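Local coordinates for protein 4-oxalmesaconate hydratase (Pseudomonas putida, PDB 5CGZ) that catalyses the zinc-dependent hydration of 4-carboxy-2-hydroxymuconate, the enol form of oxalomesaconate, in the third step of bacterial gallate degradation, at residues A90-D93 / T94-L98; P118-Y121 / D122-L125; A130-A133 / R134-Q138; P159-P162 / E163-E166; Q192-L195 / W196-Y199. All coordinates share one frame; numbering follows the deposited sequence.

Contact 1: residues A90-D93 / T94-L98; sequences ADKD and TLFRL
Thr-94 lays its side chain against Ala-90 and Asp-91 at the point where helix 92-105 begins, and with Asp-91 as N-cap the two residues form a capping box. Each half of the box uses one side chain and one backbone N-H. Asp-91 OD1 accepts from Thr-94 N at 3.1 Å, the donor arriving nearly in line with the C-O bond of the carboxylate. In return, Asp-91 N donates to Thr-94 OG1 at 3.2 Å. The carboxylate can bend back over the first turn because its CG sits between the backbone N and the carbonyl carbon (chi1 54°). The threonine hydroxyl lies anti to its own carbonyl carbon, which leaves it facing the N-H of Asp-91, and the two side chains cross at about a right angle. Under the box, Ala-90 CB packs 3.6 Å from Thr-94 CB and reaches the methyl CG2 slightly farther off, a small apolar patch that also meets Ile-83 and, on helix 122-138, Leu-129.

Ordinary helical bonding starts from the cap residue itself, with Leu-95 N on Asp-91 O, then Phe-96 N on Lys-92 O and Arg-97 N on Asp-93 O. Leu-95 turns to Glu-132 and Ala-133 of helix 122-138, and Pro-87 of a second subunit packs on Lys-92, Leu-95 and Phe-96. In one of its two conformers Arg-97 sends its guanidinium to Phe-81, where NH1 bonds the backbone oxygen. The Phe-96 ring stands obliquely beside the Lys-92 carbonyl, its CD2 3.2 Å from Lys-92 O.

Contact 2: residues P118-Y121 / D122-L125; sequences PYNY and DHPL. With ZN (zinc ion), chain C.
This is a local turn-and-cap contact in the loop after strand 110-112, where the chain enters helix 122-138 and delivers a zinc ligand. Asn-120 and His-123 carry it. The asparagine amide lies flat on the imidazole, the two planes 13° apart, with Asn-120 CG 3.6 Å above the ring centre. Asn-120 CB adds a CH-pi contact to the same ring, 3.8 Å from the His-123 centroid. With CG anti to the backbone N (chi1 -158°), the amide reaches over the histidine while OD1 makes a weak capping bond, 3.1 Å long, to Asp-122 N. The backbone reinforces the turn: His-123 N bonds Asn-120 O at 3.2 Å, meeting it from above the carbonyl plane.

The ring is gripped at both nitrogens. His-123 NE2 binds the zinc ion at 2.2 Å, and ND1 is bonded to OD2 of Asp-117, a second-shell carboxylate that fixes the ring's rotation. Water 1 lies in the ring plane, 2.5 Å from the zinc. His-10, Asp-13 and Glu-44 complete the site, and Asp-122 orients His-10 through OD2. The contact thus joins the loop after strand 110-112 to the start of helix 122-138, beside His-10, just after strand 3-8, and Asp-13, at the start of helix 13-27.

Contact 3: residues A130-A133 / R134-Q138; sequences AQEA and RIIAQ
Arg-134 and Gln-131 meet through water 2, which donates to Gln-131 O at 2.7 Å and accepts from Arg-134 NH1 at 2.9 Å. The same carbonyl takes the helical bond from Ile-135 N, so Gln-131 O is held by two donors. Arg-134 runs out straight from CG to NE, with CG anti to the backbone N (chi1 177°); its CB stays 3.3 Å from Gln-131 O while the guanidinium leads off to Pro-152, whose backbone oxygen accepts from NE. One residue along, Ile-136 leans CG1 on Glu-132 O at 3.2 Å, beside the nearly straight bond from Ile-136 N to that oxygen. Ile-135 similarly rests CG1 against Gln-131 O at 3.5 Å.

Outside this shell, other elements fix the turns. Glu-132 forms a salt bridge with Arg-89 of a second subunit, whose Tyr-86 packs on Ile-135 and Ile-136. On the intrachain side the small Ala-133 and Ala-137 admit Leu-98 and Tyr-102 of helix 92-105. The four successive bonds from N of residue i+4 to O of residue i, Arg-134 N on Ala-130 O through Ala-137 N on Ala-133 O, are those of a regular alpha-helix, here the later turns of a buried Rossmann-fold helix at a subunit interface of the hexamer.

Contact 4: residues P159-P162 / E163-E166; sequences PHQP and EQCE
The amides of Gln-161 and Gln-164 are turned 68° against each other, so they do not stack, and water 3 links them at their polar ends. Gln-164 belongs to a type I beta turn, Glu-163 to Glu-166, in the loop between strands 154-157 and 171-174, closed by Glu-166 N on Glu-163 O. The water donates to Gln-161 OE1 at 2.8 Å and accepts from Gln-164 NE2 at 3.2 Å. The aliphatic parts meet behind the water, Gln-161 CB touching Gln-164 CG at 3.9 Å. Gln-164 is bent at chi2 (-52°), which brings its amide round to the water, whereas Gln-161 extends straight beyond CG.

The pyrrolidine of Pro-162 lies side by side with Glu-163, whose chain bends at chi2 to carry OE1 to 3.7 Å from Pro-162 CG. That carboxylate belongs to the assembly: OE2 forms a salt bridge with Arg-206 of a fourth subunit and comes close to its like-charged counterpart, Glu-163 of that subunit. The glutamine amides also bond the fourth subunit: Gln-161 OE1 to its Asn-213, Gln-164 OE1 to its Arg-168 and Gln-164 NE2 to the backbone oxygen of its Pro-169. Glu-166 instead pairs with Lys-116 of its own chain.

On the inner side the backbone winds tightly. Cys-165 N bonds Gln-161 O at 3.1 Å with a bent N-H (138°), and makes a weak second bond to Pro-162 O. This tucks the thiol under Pro-159, where Cys-165 SG rests 3.7 Å from Pro-159 CB.

Contact 5: residues Q192-L195 / W196-Y199; sequences QEHL and WEYY
Ring contacts dominate, led by Trp-196 and Glu-193 in the first turn of helix 193-212. Glu-193 CA sits over the five-membered ring of Trp-196, 3.6 Å from its centroid and 15° off the normal, a CH-pi contact. The glutamate then folds along the indole: its chain bends at chi2 (79°), CG lies 3.8 Å from Trp-196 CZ3, and the carboxylate stacks on the benzene part with the planes 29° apart. At the polar side of the indole, Trp-196 CD1 comes 3.0 Å from Gln-192 O, while NE1 is bonded to the backbone oxygen of Met-189. Tyr-199 presents its ring edge to Leu-195 O, with CD2 at 3.3 Å, and its face to Tyr-198 CD1.

Side-chain packing is lighter. Leu-195 CD2 reaches Tyr-199 CE2 at 4.2 Å, the two side chains running alongside, and also borders Tyr-198 CB. On the exposed flank His-194 and Glu-197 lie side by side, His-194 CD2 4.0 Å from Glu-197 OE1. Trp-16 of helix 13-27 meets Gln-192, Leu-195, Trp-196 and Tyr-199, and Tyr-183 and Ile-186 of helix 179-186 pack on the indole.

Among the polar contacts, the backbone bonds run from Trp-196 N on Gln-192 O to Tyr-199 N on Leu-195 O. Tyr-199 OH is bonded to Arg-17, and Tyr-198 OH bonds His-160 O and also Gln-209 of a fourth subunit. The arrangement is that of an alpha-helical N-terminus, with Gln-192 as N-cap, the nearest Tyr-199 side-chain atom lying about 8 Å from the zinc ion.

Contacts 1 and 3 belong together: Leu-95 and Leu-98 of helix 92-105 pack on Ala-133 of helix 122-138, and both contacts face the second subunit. Contact 2 opens the helix that contact 3 continues, but trades buried helix packing for metal chemistry. It touches contact 4 through Tyr-119 OH and Gln-161 OE1, 3.3 Å apart and probably hydrogen-bonded. Contact 4, a buried turn, meets contact 5 where His-160 O and ND1 probably bond Tyr-198 OH and Tyr-199 OH. Contacts 1 and 5 are both helix starts, partly exposed and on opposite sides of the chain's centre; a capping box marks the first, an indole-glutamate stack the second.

Contact 1: residues A90-D93 / T94-L98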
# COMPACT_ATOMS: atom_id res chain seq x y z
N ALA A 90 -18.16 -8.89 20.47
CA ALA A 90 -19.15 -9.82 19.95
C ALA A 90 -18.66 -11.26 20.08
O ALA A 90 -17.46 -11.50 20.17
CB ALA A 90 -19.46 -9.51 18.49
N ASP A 91 -19.59 -12.20 20.12
CA ASP A 91 -19.24 -13.62 20.10
C ASP A 91 -20.01 -14.33 18.98
O ASP A 91 -20.68 -13.68 18.17
CB ASP A 91 -19.52 -14.28 21.45
CG ASP A 91 -20.95 -14.06 21.93
OD1 ASP A 91 -21.84 -13.79 21.09
OD2 ASP A 91 -21.17 -14.15 23.15
N LYS A 92 -19.92 -15.66 18.93
CA LYS A 92 -20.61 -16.43 17.90
C LYS A 92 -22.10 -16.11 17.88
O LYS A 92 -22.71 -16.03 16.81
CB LYS A 92 -20.42 -17.94 18.10
CG LYS A 92 -19.07 -18.43 17.65
CD LYS A 92 -19.16 -19.81 17.04
CE LYS A 92 -19.01 -20.91 18.07
NZ LYS A 92 -18.96 -22.24 17.39
N ASP A 93 -22.67 -15.89 19.05
CA ASP A 93 -24.10 -15.60 19.12
C ASP A 93 -24.49 -14.27 18.48
O ASP A 93 -25.54 -14.16 17.84
CB ASP A 93 -24.56 -15.63 20.56
CG ASP A 93 -25.47 -16.80 20.82
OD1 ASP A 93 -24.95 -17.94 20.94
OD2 ASP A 93 -26.70 -16.59 20.85
N THR A 94 -23.66 -13.24 18.68
CA THR A 94 -23.86 -11.97 17.98
C THR A 94 -23.85 -12.21 16.49
O THR A 94 -24.72 -11.74 15.75
CB THR A 94 -22.76 -10.95 18.31
OG1 THR A 94 -22.48 -10.98 19.71
CG2 THR A 94 -23.20 -9.54 17.90
N LEU A 95 -22.85 -12.96 16.05
CA LEU A 95 -22.67 -13.29 14.64
C LEU A 95 -23.90 -13.98 14.06
O LEU A 95 -24.39 -13.60 12.99
CB LEU A 95 -21.43 -14.16 14.47
CG LEU A 95 -21.10 -14.55 13.03
CD1 LEU A 95 -20.67 -13.32 12.23
CD2 LEU A 95 -20.01 -15.61 13.01
N PHE A 96 -24.41 -15.00 14.75
CA PHE A 96 -25.59 -15.72 14.29
C PHE A 96 -26.85 -14.84 14.31
O PHE A 96 -27.70 -14.92 13.42
CB PHE A 96 -25.80 -16.99 15.12
CG PHE A 96 -24.73 -18.04 14.91
CD1 PHE A 96 -24.23 -18.31 13.64
CD2 PHE A 96 -24.22 -18.76 15.99
CE1 PHE A 96 -23.25 -19.27 13.45
CE2 PHE A 96 -23.24 -19.73 15.80
CZ PHE A 96 -22.76 -19.98 14.54
N ARG A 97 -26.97 -13.99 15.33
CA ARG A 97 -28.04 -13.00 15.40
C ARG A 97 -28.07 -12.18 14.12
O ARG A 97 -29.11 -11.99 13.49
CB ARG A 97 -27.86 -12.06 16.61
CG ARG A 97 -28.51 -12.49 17.93
CD ARG A 97 -29.38 -11.36 18.56
NE ARG A 97 -28.65 -10.50 19.48
CZ ARG A 97 -29.14 -9.39 20.06
NH1 ARG A 97 -28.38 -8.70 20.88
NH2 ARG A 97 -30.39 -8.98 19.81
N LEU A 98 -26.89 -11.68 13.73
CA LEU A 98 -26.79 -10.84 12.53
C LEU A 98 -27.02 -11.66 11.25
O LEU A 98 -27.66 -11.18 10.32
CB LEU A 98 -25.43 -10.14 12.49
CG LEU A 98 -25.30 -9.01 11.45
CD1 LEU A 98 -26.48 -8.03 11.56
CD2 LEU A 98 -23.97 -8.26 11.64

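Contact 2: residues P118-Y121 / D122-L125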
# COMPACT_ATOMS: atom_id res chain seq x y z
N PRO A 118 -8.55 4.52 13.57
CA PRO A 118 -7.69 4.75 14.74
C PRO A 118 -8.38 5.59 15.83
O PRO A 118 -7.81 5.78 16.90
CB PRO A 118 -6.47 5.49 14.16
CG PRO A 118 -6.90 6.00 12.82
CD PRO A 118 -8.00 5.10 12.33
N TYR A 119 -9.60 6.05 15.57
CA TYR A 119 -10.32 6.84 16.58
C TYR A 119 -11.41 6.05 17.29
O TYR A 119 -11.94 6.49 18.30
CB TYR A 119 -10.89 8.11 15.94
CG TYR A 119 -9.78 8.95 15.38
CD1 TYR A 119 -9.09 9.85 16.18
CD2 TYR A 119 -9.37 8.79 14.05
CE1 TYR A 119 -8.02 10.60 15.67
CE2 TYR A 119 -8.31 9.53 13.53
CZ TYR A 119 -7.64 10.44 14.35
OH TYR A 119 -6.59 11.18 13.83
N ASN A 120 -11.72 4.85 16.79
CA ASN A 120 -12.85 4.10 17.32
C ASN A 120 -12.80 2.62 16.96
O ASN A 120 -13.15 2.24 15.84
CB ASN A 120 -14.16 4.70 16.81
CG ASN A 120 -15.34 4.37 17.69
OD1 ASN A 120 -15.55 3.21 18.06
ND2 ASN A 120 -16.10 5.39 18.04
N TYR A 121 -12.38 1.79 17.91
CA TYR A 121 -12.23 0.36 17.67
C TYR A 121 -13.57 -0.33 17.40
O TYR A 121 -13.62 -1.36 16.72
CB TYR A 121 -11.52 -0.31 18.86
CG TYR A 121 -10.01 -0.35 18.68
CD1 TYR A 121 -9.28 0.82 18.56
CD2 TYR A 121 -9.34 -1.56 18.61
CE1 TYR A 121 -7.90 0.79 18.37
CE2 TYR A 121 -7.96 -1.60 18.43
CZ TYR A 121 -7.25 -0.43 18.31
OH TYR A 121 -5.89 -0.48 18.11
N ASP A 122 -14.67 0.23 17.91
CA ASP A 122 -15.98 -0.38 17.69
C ASP A 122 -16.38 -0.37 16.21
O ASP A 122 -17.13 -1.24 15.74
CB ASP A 122 -17.06 0.34 18.50
CG ASP A 122 -16.87 0.22 20.01
OD1 ASP A 122 -15.95 -0.50 20.47
OD2 ASP A 122 -17.67 0.84 20.73
N HIS A 123 -15.91 0.62 15.46
CA HIS A 123 -16.40 0.79 14.09
C HIS A 123 -15.98 -0.36 13.17
O HIS A 123 -16.85 -0.97 12.54
CB HIS A 123 -15.94 2.14 13.54
CG HIS A 123 -16.68 3.29 14.12
ND1 HIS A 123 -16.28 4.61 13.96
CD2 HIS A 123 -17.82 3.34 14.86
CE1 HIS A 123 -17.14 5.40 14.58
NE2 HIS A 123 -18.08 4.66 15.14
N PRO A 124 -14.67 -0.68 13.10
CA PRO A 124 -14.29 -1.83 12.26
C PRO A 124 -14.91 -3.15 12.74
O PRO A 124 -15.21 -4.01 11.92
CB PRO A 124 -12.76 -1.87 12.38
CG PRO A 124 -12.36 -0.46 12.75
CD PRO A 124 -13.49 0.02 13.64
N LEU A 125 -15.10 -3.31 14.05
CA LEU A 125 -15.72 -4.53 14.54
C LEU A 125 -17.11 -4.70 13.92
O LEU A 125 -17.48 -5.78 13.48
CB LEU A 125 -15.82 -4.53 16.07
CG LEU A 125 -16.61 -5.71 16.66
CD1 LEU A 125 -16.02 -7.05 16.21
CD2 LEU A 125 -16.63 -5.61 18.18
ZN ZN C . -19.87 5.29 16.17
O HOH W 1 -19.45 7.74 15.94

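Contact 3: residues A130-A133 / R134-Q138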
# COMPACT_ATOMS: atom_id res chain seq x y z
N ALA A 130 -20.65 -7.44 10.11
CA ALA A 130 -21.49 -7.33 8.93
C ALA A 130 -20.99 -8.26 7.82
O ALA A 130 -21.78 -8.97 7.20
CB ALA A 130 -21.53 -5.88 8.43
N GLN A 131 -19.68 -8.28 7.59
CA GLN A 131 -19.14 -9.08 6.51
C GLN A 131 -19.18 -10.57 6.82
O GLN A 131 -19.56 -11.38 5.97
CB GLN A 131 -17.72 -8.65 6.16
CG GLN A 131 -17.68 -7.34 5.41
CD GLN A 131 -16.29 -6.98 4.91
OE1 GLN A 131 -15.50 -7.86 4.55
NE2 GLN A 131 -15.99 -5.69 4.85
N GLU A 132 -18.77 -10.95 8.03
CA GLU A 132 -18.74 -12.37 8.34
C GLU A 132 -20.17 -12.93 8.44
O GLU A 132 -20.43 -14.03 7.96
CB GLU A 132 -17.96 -12.66 9.64
CG GLU A 132 -17.68 -14.18 9.76
CD GLU A 132 -16.81 -14.56 10.95
OE1 GLU A 132 -16.63 -13.72 11.86
OE2 GLU A 132 -16.32 -15.71 10.97
N ALA A 133 -21.10 -12.16 9.02
CA ALA A 133 -22.49 -12.62 9.11
C ALA A 133 -23.09 -12.84 7.71
O ALA A 133 -23.86 -13.78 7.48
CB ALA A 133 -23.35 -11.64 9.90
N ARG A 134 -22.73 -11.96 6.79
CA ARG A 134 -23.14 -12.09 5.40
C ARG A 134 -22.70 -13.43 4.81
O ARG A 134 -23.47 -14.12 4.12
CB ARG A 134 -22.57 -10.93 4.58
CG ARG A 134 -22.85 -10.95 3.09
CD ARG A 134 -22.24 -9.67 2.49
NE ARG A 134 -22.15 -9.68 1.03
CZ ARG A 134 -21.23 -10.34 0.33
NH1 ARG A 134 -20.32 -11.10 0.94
NH2 ARG A 134 -21.24 -10.26 -1.00
N ILE A 135 -21.44 -13.80 5.07
CA ILE A 135 -20.91 -15.05 4.55
C ILE A 135 -21.57 -16.27 5.22
O ILE A 135 -21.89 -17.25 4.55
CB ILE A 135 -19.38 -15.12 4.72
CG1 ILE A 135 -18.70 -14.04 3.84
CG2 ILE A 135 -18.85 -16.51 4.37
CD1 ILE A 135 -17.25 -13.77 4.19
N ILE A 136 -21.77 -16.21 6.54
CA ILE A 136 -22.49 -17.28 7.24
C ILE A 136 -23.86 -17.49 6.59
O ILE A 136 -24.27 -18.63 6.34
CB ILE A 136 -22.69 -16.98 8.74
CG1 ILE A 136 -21.34 -16.76 9.44
CG2 ILE A 136 -23.50 -18.12 9.42
CD1 ILE A 136 -20.35 -17.89 9.24
N ALA A 137 -24.54 -16.39 6.29
CA ALA A 137 -25.88 -16.44 5.70
C ALA A 137 -25.88 -17.00 4.27
O ALA A 137 -26.93 -17.40 3.74
CB ALA A 137 -26.51 -15.05 5.73
N GLN A 138 -24.70 -17.03 3.64
CA GLN A 138 -24.55 -17.66 2.33
C GLN A 138 -24.46 -19.19 2.41
O GLN A 138 -24.65 -19.88 1.41
CB GLN A 138 -23.29 -17.14 1.63
CG GLN A 138 -23.31 -15.67 1.22
CD GLN A 138 -21.96 -15.25 0.64
OE1 GLN A 138 -20.92 -15.78 1.03
NE2 GLN A 138 -21.98 -14.29 -0.30
O HOH W 2 -19.15 -10.42 3.46

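Contact 4: residues P159-P162 / E163-E166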
# COMPACT_ATOMS: atom_id res chain seq x y z
N PRO A 159 -16.06 7.59 7.22
CA PRO A 159 -15.70 7.83 8.63
C PRO A 159 -15.40 9.31 8.88
O PRO A 159 -15.25 10.10 7.94
CB PRO A 159 -14.46 6.96 8.84
CG PRO A 159 -13.91 6.70 7.49
CD PRO A 159 -15.00 6.91 6.47
N HIS A 160 -15.34 9.68 10.15
CA HIS A 160 -15.16 11.07 10.54
C HIS A 160 -13.86 11.64 9.97
O HIS A 160 -13.81 12.78 9.50
CB HIS A 160 -15.18 11.21 12.06
CG HIS A 160 -15.34 12.62 12.54
ND1 HIS A 160 -16.50 13.34 12.33
CD2 HIS A 160 -14.50 13.44 13.21
CE1 HIS A 160 -16.37 14.54 12.87
NE2 HIS A 160 -15.16 14.63 13.41
N GLN A 161 -12.80 10.82 10.01
CA GLN A 161 -11.50 11.23 9.47
C GLN A 161 -11.04 10.25 8.40
O GLN A 161 -10.28 9.31 8.66
CB GLN A 161 -10.48 11.34 10.61
CG GLN A 161 -10.87 12.47 11.56
CD GLN A 161 -9.84 12.73 12.64
OE1 GLN A 161 -8.73 13.20 12.38
NE2 GLN A 161 -10.21 12.42 13.88
N PRO A 162 -11.55 10.45 7.17
CA PRO A 162 -11.41 9.43 6.12
C PRO A 162 -9.95 9.08 5.79
O PRO A 162 -9.64 7.89 5.72
CB PRO A 162 -12.12 10.07 4.90
CG PRO A 162 -12.31 11.51 5.24
CD PRO A 162 -12.34 11.61 6.74
N GLU A 163 -9.08 10.07 5.61
CA GLU A 163 -7.69 9.75 5.26
C GLU A 163 -6.97 9.00 6.38
O GLU A 163 -6.19 8.10 6.10
CB GLU A 163 -6.89 11.01 4.91
CG GLU A 163 -7.40 11.75 3.68
CD GLU A 163 -8.38 12.86 4.02
OE1 GLU A 163 -8.86 12.94 5.18
OE2 GLU A 163 -8.69 13.66 3.12
N GLN A 164 -7.23 9.35 7.64
CA GLN A 164 -6.59 8.65 8.76
C GLN A 164 -7.06 7.20 8.79
O GLN A 164 -6.36 6.33 9.27
CB GLN A 164 -6.88 9.33 10.11
CG GLN A 164 -6.60 10.84 10.16
CD GLN A 164 -5.22 11.21 9.68
OE1 GLN A 164 -4.28 10.41 9.77
NE2 GLN A 164 -5.08 12.43 9.15
N CYS A 165 -8.26 6.96 8.26
CA CYS A 165 -8.81 5.60 8.20
C CYS A 165 -8.40 4.85 6.94
O CYS A 165 -8.82 3.72 6.73
CB CYS A 165 -10.34 5.64 8.30
SG CYS A 165 -10.94 6.28 9.87
N GLU A 166 -7.60 5.49 6.09
CA GLU A 166 -7.21 4.91 4.80
C GLU A 166 -8.43 4.52 3.96
O GLU A 166 -8.46 3.49 3.28
CB GLU A 166 -6.29 3.71 5.02
CG GLU A 166 -4.96 4.11 5.68
CD GLU A 166 -4.17 2.93 6.22
OE1 GLU A 166 -4.08 1.90 5.52
OE2 GLU A 166 -3.65 3.03 7.35
O HOH W 3 -7.88 13.95 9.79

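Contact 5: residues Q192-L195 / W196-Y199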
# COMPACT_ATOMS: atom_id res chain seq x y z
N GLN A 192 -26.18 18.08 19.28
CA GLN A 192 -24.95 17.81 18.53
C GLN A 192 -24.83 18.68 17.28
O GLN A 192 -24.33 18.24 16.24
CB GLN A 192 -24.89 16.32 18.20
CG GLN A 192 -25.01 15.46 19.46
CD GLN A 192 -24.89 13.96 19.20
OE1 GLN A 192 -23.86 13.47 18.73
NE2 GLN A 192 -25.96 13.22 19.53
N GLU A 193 -25.24 19.94 17.42
CA GLU A 193 -25.22 20.92 16.34
C GLU A 193 -23.88 21.04 15.59
O GLU A 193 -23.87 21.28 14.39
CB GLU A 193 -25.60 22.30 16.90
CG GLU A 193 -27.08 22.47 17.25
CD GLU A 193 -27.47 21.85 18.60
OE1 GLU A 193 -26.63 21.18 19.24
OE2 GLU A 193 -28.63 22.05 19.02
N HIS A 194 -22.75 20.89 16.29
CA HIS A 194 -21.45 20.95 15.63
C HIS A 194 -21.30 19.82 14.62
O HIS A 194 -20.74 20.01 13.55
CB HIS A 194 -20.30 20.88 16.65
CG HIS A 194 -20.08 22.16 17.40
ND1 HIS A 194 -19.20 22.27 18.44
CD2 HIS A 194 -20.64 23.38 17.24
CE1 HIS A 194 -19.22 23.51 18.90
NE2 HIS A 194 -20.09 24.20 18.19
N LEU A 195 -21.82 18.64 14.97
CA LEU A 195 -21.82 17.52 14.05
C LEU A 195 -22.84 17.72 12.93
O LEU A 195 -22.61 17.25 11.81
CB LEU A 195 -22.07 16.21 14.78
CG LEU A 195 -20.90 15.73 15.65
CD1 LEU A 195 -21.19 14.33 16.19
CD2 LEU A 195 -19.58 15.76 14.87
N TRP A 196 -23.96 18.40 13.21
CA TRP A 196 -24.92 18.73 12.15
C TRP A 196 -24.19 19.49 11.07
O TRP A 196 -24.33 19.20 9.88
CB TRP A 196 -26.08 19.60 12.65
CG TRP A 196 -26.90 19.07 13.78
CD1 TRP A 196 -26.73 17.90 14.45
CD2 TRP A 196 -28.03 19.72 14.37
NE1 TRP A 196 -27.69 17.77 15.43
CE2 TRP A 196 -28.50 18.88 15.40
CE3 TRP A 196 -28.69 20.93 14.13
CZ2 TRP A 196 -29.60 19.21 16.19
CZ3 TRP A 196 -29.79 21.26 14.92
CH2 TRP A 196 -30.23 20.40 15.93
N GLU A 197 -23.41 20.48 11.50
CA GLU A 197 -22.66 21.34 10.60
C GLU A 197 -21.54 20.60 9.89
O GLU A 197 -21.31 20.80 8.71
CB GLU A 197 -22.09 22.54 11.36
CG GLU A 197 -23.15 23.52 11.82
CD GLU A 197 -22.77 24.25 13.10
OE1 GLU A 197 -21.57 24.32 13.45
OE2 GLU A 197 -23.69 24.76 13.78
N TYR A 198 -20.84 19.74 10.63
CA TYR A 198 -19.75 18.96 10.05
C TYR A 198 -20.27 18.08 8.92
O TYR A 198 -19.68 18.04 7.84
CB TYR A 198 -19.08 18.11 11.13
CG TYR A 198 -17.84 17.37 10.69
CD1 TYR A 198 -17.92 16.08 10.16
CD2 TYR A 198 -16.58 17.94 10.84
CE1 TYR A 198 -16.77 15.37 9.77
CE2 TYR A 198 -15.42 17.25 10.45
CZ TYR A 198 -15.52 15.97 9.93
OH TYR A 198 -14.36 15.30 9.56
N TYR A 199 -21.37 17.37 9.14
CA TYR A 199 -21.82 16.41 8.14
C TYR A 199 -22.60 17.09 7.02
O TYR A 199 -22.70 16.54 5.92
CB TYR A 199 -22.60 15.28 8.81
CG TYR A 199 -21.59 14.35 9.43
CD1 TYR A 199 -20.86 13.48 8.64
CD2 TYR A 199 -21.28 14.43 10.78
CE1 TYR A 199 -19.88 12.66 9.18
CE2 TYR A 199 -20.30 13.62 11.34
CZ TYR A 199 -19.61 12.74 10.53
OH TYR A 199 -18.63 11.93 11.06